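PDB 6FTH: extracellular solute-binding protein, family 1 from Bifidobacterium longum subsp. infantis, which probably binds human milk oligosaccharides outside the cell and delivers them to an ABC transporter for uptake. Local coordinates for residues D282-V294 with D301-P313. Numbering follows the deposited sequence.
Sequences DQLSDGKTAKTGV and DASFGTLKDQYIP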
ATOM      1  N   ASP A 282       2.636  -4.493 -20.971  1.00 21.52           N
ATOM      2  CA  ASP A 282       1.481  -4.433 -21.861  1.00 21.61           C
ATOM      3  C   ASP A 282       0.871  -3.038 -21.854  1.00 24.14           C
ATOM      4  O   ASP A 282       0.609  -2.450 -22.909  1.00 22.94           O
ATOM      5  CB  ASP A 282       0.411  -5.432 -21.414  1.00 22.61           C
ATOM      6  CG  ASP A 282       0.779  -6.889 -21.670  1.00 25.94           C
ATOM      7  OD1 ASP A 282       1.572  -7.190 -22.593  1.00 28.99           O
ATOM      8  OD2 ASP A 282       0.227  -7.754 -20.954  1.00 20.71           O
ATOM      9  N   GLN A 283       0.601  -2.499 -20.663  1.00 21.01           N
ATOM     10  CA  GLN A 283      -0.091  -1.219 -20.592  1.00 19.28           C
ATOM     11  C   GLN A 283       0.770  -0.071 -21.128  1.00 19.42           C
ATOM     12  O   GLN A 283       0.247   0.876 -21.725  1.00 20.20           O
ATOM     13  CB  GLN A 283      -0.512  -0.942 -19.150  1.00 19.34           C
ATOM     14  CG  GLN A 283      -1.844  -1.589 -18.716  1.00 19.39           C
ATOM     15  CD  GLN A 283      -1.767  -3.082 -18.580  1.00 20.44           C
ATOM     16  OE1 GLN A 283      -2.009  -3.816 -19.543  1.00 19.63           O
ATOM     17  NE2 GLN A 283      -1.420  -3.552 -17.390  1.00 19.81           N
ATOM     18  N   LEU A 284       2.078  -0.109 -20.885  1.00 20.79           N
ATOM     19  CA  LEU A 284       2.940   0.981 -21.339  1.00 22.11           C
ATOM     20  C   LEU A 284       3.156   0.936 -22.847  1.00 26.67           C
ATOM     21  O   LEU A 284       3.375   1.983 -23.476  1.00 22.17           O
ATOM     22  CB  LEU A 284       4.286   0.907 -20.628  1.00 24.24           C
ATOM     23  CG  LEU A 284       4.238   1.232 -19.137  1.00 17.79           C
ATOM     24  CD1 LEU A 284       5.504   0.753 -18.449  1.00 26.95           C
ATOM     25  CD2 LEU A 284       4.035   2.713 -18.893  1.00 19.39           C
ATOM     26  N   SER A 285       3.108  -0.259 -23.433  1.00 23.21           N
ATOM     27  CA  SER A 285       3.246  -0.410 -24.874  1.00 27.11           C
ATOM     28  C   SER A 285       4.537   0.259 -25.337  1.00 24.36           C
ATOM     29  O   SER A 285       5.565   0.164 -24.658  1.00 27.76           O
ATOM     30  CB  SER A 285       2.009   0.177 -25.552  1.00 26.71           C
ATOM     31  OG  SER A 285       2.006  -0.070 -26.945  1.00 25.68           O
ATOM     32  N   ASP A 286       4.499   0.949 -26.471  1.00 28.35           N
ATOM     33  CA  ASP A 286       5.667   1.664 -26.973  1.00 30.01           C
ATOM     34  C   ASP A 286       5.614   3.159 -26.683  1.00 30.27           C
ATOM     35  O   ASP A 286       6.428   3.912 -27.222  1.00 30.55           O
ATOM     36  CB  ASP A 286       5.838   1.417 -28.478  1.00 29.24           C
ATOM     37  CG  ASP A 286       4.682   1.952 -29.291  1.00 31.92           C
ATOM     38  OD1 ASP A 286       3.715   2.465 -28.685  1.00 27.41           O
ATOM     39  OD2 ASP A 286       4.746   1.874 -30.545  1.00 36.00           O
ATOM     40  N   GLY A 287       4.694   3.607 -25.830  1.00 25.21           N
ATOM     41  CA  GLY A 287       4.518   5.019 -25.577  1.00 24.25           C
ATOM     42  C   GLY A 287       3.692   5.748 -26.614  1.00 26.89           C
ATOM     43  O   GLY A 287       3.338   6.913 -26.393  1.00 28.26           O
ATOM     44  N   LYS A 288       3.360   5.096 -27.730  1.00 26.34           N
ATOM     45  CA  LYS A 288       2.669   5.733 -28.843  1.00 29.48           C
ATOM     46  C   LYS A 288       1.338   5.071 -29.147  1.00 24.49           C
ATOM     47  O   LYS A 288       0.330   5.764 -29.325  1.00 25.80           O
ATOM     48  CB  LYS A 288       3.585   5.687 -30.081  1.00 34.62           C
ATOM     49  CG  LYS A 288       3.046   6.393 -31.315  1.00 40.63           C
ATOM     50  CD  LYS A 288       4.007   6.222 -32.500  1.00 45.58           C
ATOM     51  CE  LYS A 288       3.385   6.664 -33.825  1.00 49.33           C
ATOM     52  NZ  LYS A 288       4.340   6.506 -34.972  1.00 52.58           N
ATOM     53  N   THR A 289       1.298   3.738 -29.199  1.00 25.61           N
ATOM     54  CA  THR A 289       0.073   2.997 -29.486  1.00 25.74           C
ATOM     55  C   THR A 289      -0.430   2.366 -28.190  1.00 16.94           C
ATOM     56  O   THR A 289       0.230   1.484 -27.628  1.00 21.16           O
ATOM     57  CB  THR A 289       0.353   1.916 -30.529  1.00 28.73           C
ATOM     58  OG1 THR A 289       0.842   2.527 -31.725  1.00 31.76           O
ATOM     59  CG2 THR A 289      -0.915   1.137 -30.860  1.00 27.43           C
ATOM     60  N   ALA A 290      -1.587   2.820 -27.725  1.00 20.67           N
ATOM     61  CA  ALA A 290      -2.198   2.215 -26.550  1.00 18.60           C
ATOM     62  C   ALA A 290      -2.657   0.802 -26.875  1.00 19.24           C
ATOM     63  O   ALA A 290      -3.181   0.542 -27.961  1.00 18.35           O
ATOM     64  CB  ALA A 290      -3.405   3.041 -26.121  1.00 18.29           C
ATOM     65  N   LYS A 291      -2.497  -0.104 -25.908  1.00 17.44           N
ATOM     66  CA  LYS A 291      -2.873  -1.505 -26.066  1.00 15.45           C
ATOM     67  C   LYS A 291      -3.996  -1.962 -25.151  1.00 15.75           C
ATOM     68  O   LYS A 291      -4.765  -2.838 -25.546  1.00 16.75           O
ATOM     69  CB  LYS A 291      -1.671  -2.423 -25.816  1.00 21.24           C
ATOM     70  CG  LYS A 291      -0.483  -2.157 -26.716  1.00 34.84           C
ATOM     71  CD  LYS A 291      -0.695  -2.696 -28.123  1.00 29.81           C
ATOM     72  CE  LYS A 291       0.554  -2.468 -28.955  1.00 33.91           C
ATOM     73  NZ  LYS A 291       0.427  -3.032 -30.338  1.00 37.96           N
ATOM     74  N   THR A 292      -4.124  -1.398 -23.948  1.00 16.86           N
ATOM     75  CA  THR A 292      -5.035  -1.936 -22.939  1.00 14.56           C
ATOM     76  C   THR A 292      -6.213  -1.003 -22.684  1.00 12.41           C
ATOM     77  O   THR A 292      -6.047   0.208 -22.528  1.00 15.23           O
ATOM     78  CB  THR A 292      -4.260  -2.164 -21.655  1.00 16.10           C
ATOM     79  OG1 THR A 292      -3.181  -3.075 -21.903  1.00 17.97           O
ATOM     80  CG2 THR A 292      -5.165  -2.749 -20.564  1.00 15.89           C
ATOM     81  N   GLY A 293      -7.413  -1.583 -22.605  1.00 13.05           N
ATOM     82  CA  GLY A 293      -8.613  -0.805 -22.397  1.00 14.29           C
ATOM     83  C   GLY A 293      -8.858  -0.461 -20.933  1.00 14.36           C
ATOM     84  O   GLY A 293      -9.152   0.699 -20.610  1.00 12.82           O
ATOM     85  N   VAL A 294      -8.700  -1.455 -20.055  1.00 12.97           N
ATOM     86  CA  VAL A 294      -9.027  -1.336 -18.632  1.00 13.04           C
ATOM     87  C   VAL A 294      -7.937  -2.033 -17.822  1.00 11.94           C
ATOM     88  O   VAL A 294      -7.527  -3.149 -18.152  1.00 12.89           O
ATOM     89  CB  VAL A 294     -10.409  -1.963 -18.331  1.00 12.47           C
ATOM     90  CG1 VAL A 294     -10.647  -2.032 -16.805  1.00 14.51           C
ATOM     91  CG2 VAL A 294     -11.529  -1.192 -19.022  1.00 13.09           C
ATOM     92  N   ASP A 301      -0.022   8.105 -14.868  1.00 15.52           N
ATOM     93  CA  ASP A 301       1.377   8.209 -15.267  1.00 18.83           C
ATOM     94  C   ASP A 301       2.128   6.915 -15.002  1.00 18.76           C
ATOM     95  O   ASP A 301       2.887   6.437 -15.852  1.00 18.73           O
ATOM     96  CB  ASP A 301       2.069   9.372 -14.556  1.00 16.39           C
ATOM     97  CG  ASP A 301       3.488   9.579 -15.067  1.00 19.16           C
ATOM     98  OD1 ASP A 301       3.655  10.224 -16.130  1.00 21.53           O
ATOM     99  OD2 ASP A 301       4.426   9.053 -14.441  1.00 23.22           O
ATOM    100  N   ALA A 302       1.966   6.338 -13.806  1.00 15.49           N
ATOM    101  CA  ALA A 302       2.715   5.137 -13.472  1.00 15.74           C
ATOM    102  C   ALA A 302       2.297   3.967 -14.351  1.00 18.74           C
ATOM    103  O   ALA A 302       3.131   3.139 -14.729  1.00 19.36           O
ATOM    104  CB  ALA A 302       2.508   4.772 -12.002  1.00 16.54           C
ATOM    105  N   SER A 303       1.000   3.864 -14.665  1.00 16.16           N
ATOM    106  CA  SER A 303       0.501   2.738 -15.454  1.00 13.69           C
ATOM    107  C   SER A 303       0.800   2.888 -16.947  1.00 16.95           C
ATOM    108  O   SER A 303       1.056   1.887 -17.631  1.00 18.00           O
ATOM    109  CB  SER A 303      -1.008   2.597 -15.259  1.00 17.35           C
ATOM    110  OG  SER A 303      -1.277   1.941 -14.027  1.00 16.36           O
ATOM    111  N   PHE A 304       0.736   4.106 -17.474  1.00 16.96           N
ATOM    112  CA  PHE A 304       0.664   4.311 -18.918  1.00 17.13           C
ATOM    113  C   PHE A 304       1.706   5.263 -19.489  1.00 17.19           C
ATOM    114  O   PHE A 304       1.782   5.376 -20.722  1.00 18.48           O
ATOM    115  CB  PHE A 304      -0.733   4.814 -19.310  1.00 17.05           C
ATOM    116  CG  PHE A 304      -1.854   3.931 -18.806  1.00 16.88           C
ATOM    117  CD1 PHE A 304      -2.027   2.649 -19.303  1.00 20.21           C
ATOM    118  CD2 PHE A 304      -2.714   4.396 -17.832  1.00 18.19           C
ATOM    119  CE1 PHE A 304      -3.059   1.844 -18.820  1.00 21.90           C
ATOM    120  CE2 PHE A 304      -3.729   3.598 -17.344  1.00 18.62           C
ATOM    121  CZ  PHE A 304      -3.905   2.337 -17.837  1.00 15.64           C
ATOM    122  N   GLY A 305       2.471   5.963 -18.662  1.00 19.52           N
ATOM    123  CA  GLY A 305       3.533   6.805 -19.195  1.00 18.89           C
ATOM    124  C   GLY A 305       3.006   7.839 -20.171  1.00 20.78           C
ATOM    125  O   GLY A 305       2.015   8.529 -19.919  1.00 18.21           O
ATOM    126  N   THR A 306       3.677   7.957 -21.325  1.00 20.54           N
ATOM    127  CA  THR A 306       3.273   8.985 -22.278  1.00 21.30           C
ATOM    128  C   THR A 306       1.899   8.736 -22.887  1.00 20.07           C
ATOM    129  O   THR A 306       1.372   9.626 -23.556  1.00 23.04           O
ATOM    130  CB  THR A 306       4.323   9.133 -23.379  1.00 20.30           C
ATOM    131  OG1 THR A 306       4.621   7.850 -23.939  1.00 23.04           O
ATOM    132  CG2 THR A 306       5.627   9.705 -22.800  1.00 26.03           C
ATOM    133  N   LEU A 307       1.295   7.573 -22.657  1.00 20.48           N
ATOM    134  CA  LEU A 307      -0.073   7.321 -23.093  1.00 16.73           C
ATOM    135  C   LEU A 307      -1.112   7.783 -22.080  1.00 18.83           C
ATOM    136  O   LEU A 307      -2.312   7.602 -22.314  1.00 17.70           O
ATOM    137  CB  LEU A 307      -0.266   5.827 -23.368  1.00 18.57           C
ATOM    138  CG  LEU A 307       0.523   5.235 -24.549  1.00 22.24           C
ATOM    139  CD1 LEU A 307       0.493   3.710 -24.515  1.00 26.34           C
ATOM    140  CD2 LEU A 307      -0.013   5.745 -25.870  1.00 20.64           C
ATOM    141  N   LYS A 308      -0.681   8.422 -20.988  1.00 16.27           N
ATOM    142  CA  LYS A 308      -1.584   8.663 -19.863  1.00 16.30           C
ATOM    143  C   LYS A 308      -2.752   9.572 -20.203  1.00 17.51           C
ATOM    144  O   LYS A 308      -3.809   9.471 -19.567  1.00 16.57           O
ATOM    145  CB  LYS A 308      -0.819   9.235 -18.669  1.00 16.28           C
ATOM    146  CG  LYS A 308      -0.199  10.582 -18.877  1.00 20.96           C
ATOM    147  CD  LYS A 308       0.711  10.906 -17.686  1.00 20.48           C
ATOM    148  CE  LYS A 308       1.371  12.284 -17.817  1.00 22.63           C
ATOM    149  NZ  LYS A 308       2.267  12.570 -16.633  1.00 21.68           N
ATOM    150  N   ASP A 309      -2.599  10.502 -21.154  1.00 19.55           N
ATOM    151  CA  ASP A 309      -3.725  11.408 -21.356  1.00 20.33           C
ATOM    152  C   ASP A 309      -4.922  10.725 -22.026  1.00 16.89           C
ATOM    153  O   ASP A 309      -5.981  11.342 -22.115  1.00 20.04           O
ATOM    154  CB  ASP A 309      -3.345  12.701 -22.098  1.00 25.80           C
ATOM    155  CG  ASP A 309      -2.334  13.575 -21.326  1.00 39.13           C
ATOM    156  OD1 ASP A 309      -2.428  13.719 -20.078  1.00 38.57           O
ATOM    157  OD2 ASP A 309      -1.443  14.141 -21.991  1.00 48.00           O
ATOM    158  N   GLN A 310      -4.797   9.459 -22.438  1.00 16.54           N
ATOM    159  CA  GLN A 310      -5.945   8.703 -22.939  1.00 17.62           C
ATOM    160  C   GLN A 310      -6.757   8.060 -21.819  1.00 16.84           C
ATOM    161  O   GLN A 310      -7.843   7.546 -22.097  1.00 15.58           O
ATOM    162  CB  GLN A 310      -5.512   7.587 -23.900  1.00 16.17           C
ATOM    163  CG  GLN A 310      -4.680   8.061 -25.093  1.00 17.48           C
ATOM    164  CD  GLN A 310      -4.399   6.967 -26.122  1.00 17.31           C
ATOM    165  OE1 GLN A 310      -5.194   6.035 -26.316  1.00 17.78           O
ATOM    166  NE2 GLN A 310      -3.258   7.083 -26.800  1.00 21.18           N
ATOM    167  N   TYR A 311      -6.265   8.074 -20.581  1.00 15.46           N
ATOM    168  CA  TYR A 311      -6.820   7.234 -19.522  1.00 13.26           C
ATOM    169  C   TYR A 311      -7.373   8.074 -18.386  1.00 14.39           C
ATOM    170  O   TYR A 311      -6.785   9.098 -18.004  1.00 15.95           O
ATOM    171  CB  TYR A 311      -5.777   6.248 -18.983  1.00 15.01           C
ATOM    172  CG  TYR A 311      -5.421   5.180 -19.978  1.00 15.00           C
ATOM    173  CD1 TYR A 311      -4.455   5.408 -20.952  1.00 15.12           C
ATOM    174  CD2 TYR A 311      -6.067   3.959 -19.973  1.00 13.40           C
ATOM    175  CE1 TYR A 311      -4.127   4.428 -21.872  1.00 15.53           C
ATOM    176  CE2 TYR A 311      -5.738   2.962 -20.876  1.00 16.05           C
ATOM    177  CZ  TYR A 311      -4.777   3.211 -21.848  1.00 16.18           C
ATOM    178  OH  TYR A 311      -4.460   2.238 -22.779  1.00 16.97           O
ATOM    179  N   ILE A 312      -8.494   7.608 -17.831  1.00 13.91           N
ATOM    180  CA  ILE A 312      -9.081   8.219 -16.645  1.00 13.41           C
ATOM    181  C   ILE A 312      -9.345   7.158 -15.586  1.00 11.91           C
ATOM    182  O   ILE A 312      -9.552   5.970 -15.909  1.00 12.59           O
ATOM    183  CB  ILE A 312     -10.381   8.970 -16.964  1.00 13.58           C
ATOM    184  CG1 ILE A 312     -11.481   8.000 -17.418  1.00 15.70           C
ATOM    185  CG2 ILE A 312     -10.106  10.040 -18.037  1.00 13.86           C
ATOM    186  CD1 ILE A 312     -12.850   8.638 -17.629  1.00 15.82           C
ATOM    187  N   PRO A 313      -9.376   7.545 -14.311  1.00 12.19           N
ATOM    188  CA  PRO A 313      -9.850   6.634 -13.268  1.00 11.94           C
ATOM    189  C   PRO A 313     -11.362   6.685 -13.275  1.00 12.32           C
ATOM    190  O   PRO A 313     -11.953   7.767 -13.365  1.00 14.65           O
ATOM    191  CB  PRO A 313      -9.302   7.267 -11.977  1.00 12.47           C
ATOM    192  CG  PRO A 313      -8.612   8.592 -12.402  1.00 13.33           C
ATOM    193  CD  PRO A 313      -9.103   8.884 -13.779  1.00 12.36           C
TER
HETATM  194  O   HOH W   1      -2.071   0.793 -23.148  1.00 15.99           O
HETATM  195  O   HOH W   2       3.700   4.431 -22.363  1.00 22.55           O
HETATM  196  O   HOH W   3      -2.526   5.200 -29.254  1.00 31.16           O
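The hydroxyl of Y311 donates to the carbonyl oxygen of T292, OH to O 2.6 Å, lying in the carbonyl plane at a C=O...OH angle of 147°. Water 1 donates to the same hydroxyl and to Q283 O while accepting from K291 N, so it joins the end of helix 276-284, the residue just before strand 292-297 and the tyrosine. Replacing Y311 with a phenylalanine would probably leave T292 O without this donor and water 1 without one of its acceptors. The F304 ring is wedged between S303 CB on one face and Y311 CG, 3.5 Å above its plane, on the opposite face. Its CE1 lies 3.6 Å from Q283 CG, the glutamine amide and the ring standing 67° apart. The Q283 chain bends at chi2, where it meets F304, and its OE1 accepts from T292 OG1 on an in-plane lone pair as well as from N200.

L307 fills the inside of the 284-290 loop: CD1 lies 3.5 Å from L284 O and 3.7 Å from A290 CA, while CD2 reaches the carbonyls of G287 and K288. On the more exposed side T306 OG1 donates to G287 O over 2.9 Å, on a lone pair in the carbonyl plane; a chi1 of 51° sets OG1 between backbone N and carbonyl carbon, facing the loop. That loop is shaped by a type II' turn, L284 to G287, and by the Asx turn of D286, whose OD1 accepts from K288 N and T289 N. Water 2 bridges L284 O and F304 O; water 3 connects K288 O and A290 N to NE2 of Q310; the OE1 of the same amide accepts from N158 of strand 154-158, which lies between strands 292-297 and 311-313 in the sheet. Waters thus serve the carbonyls of both helix ends, while the two hydroxyls serve a strand carbonyl and a turn carbonyl, around one leucine and two aromatic rings.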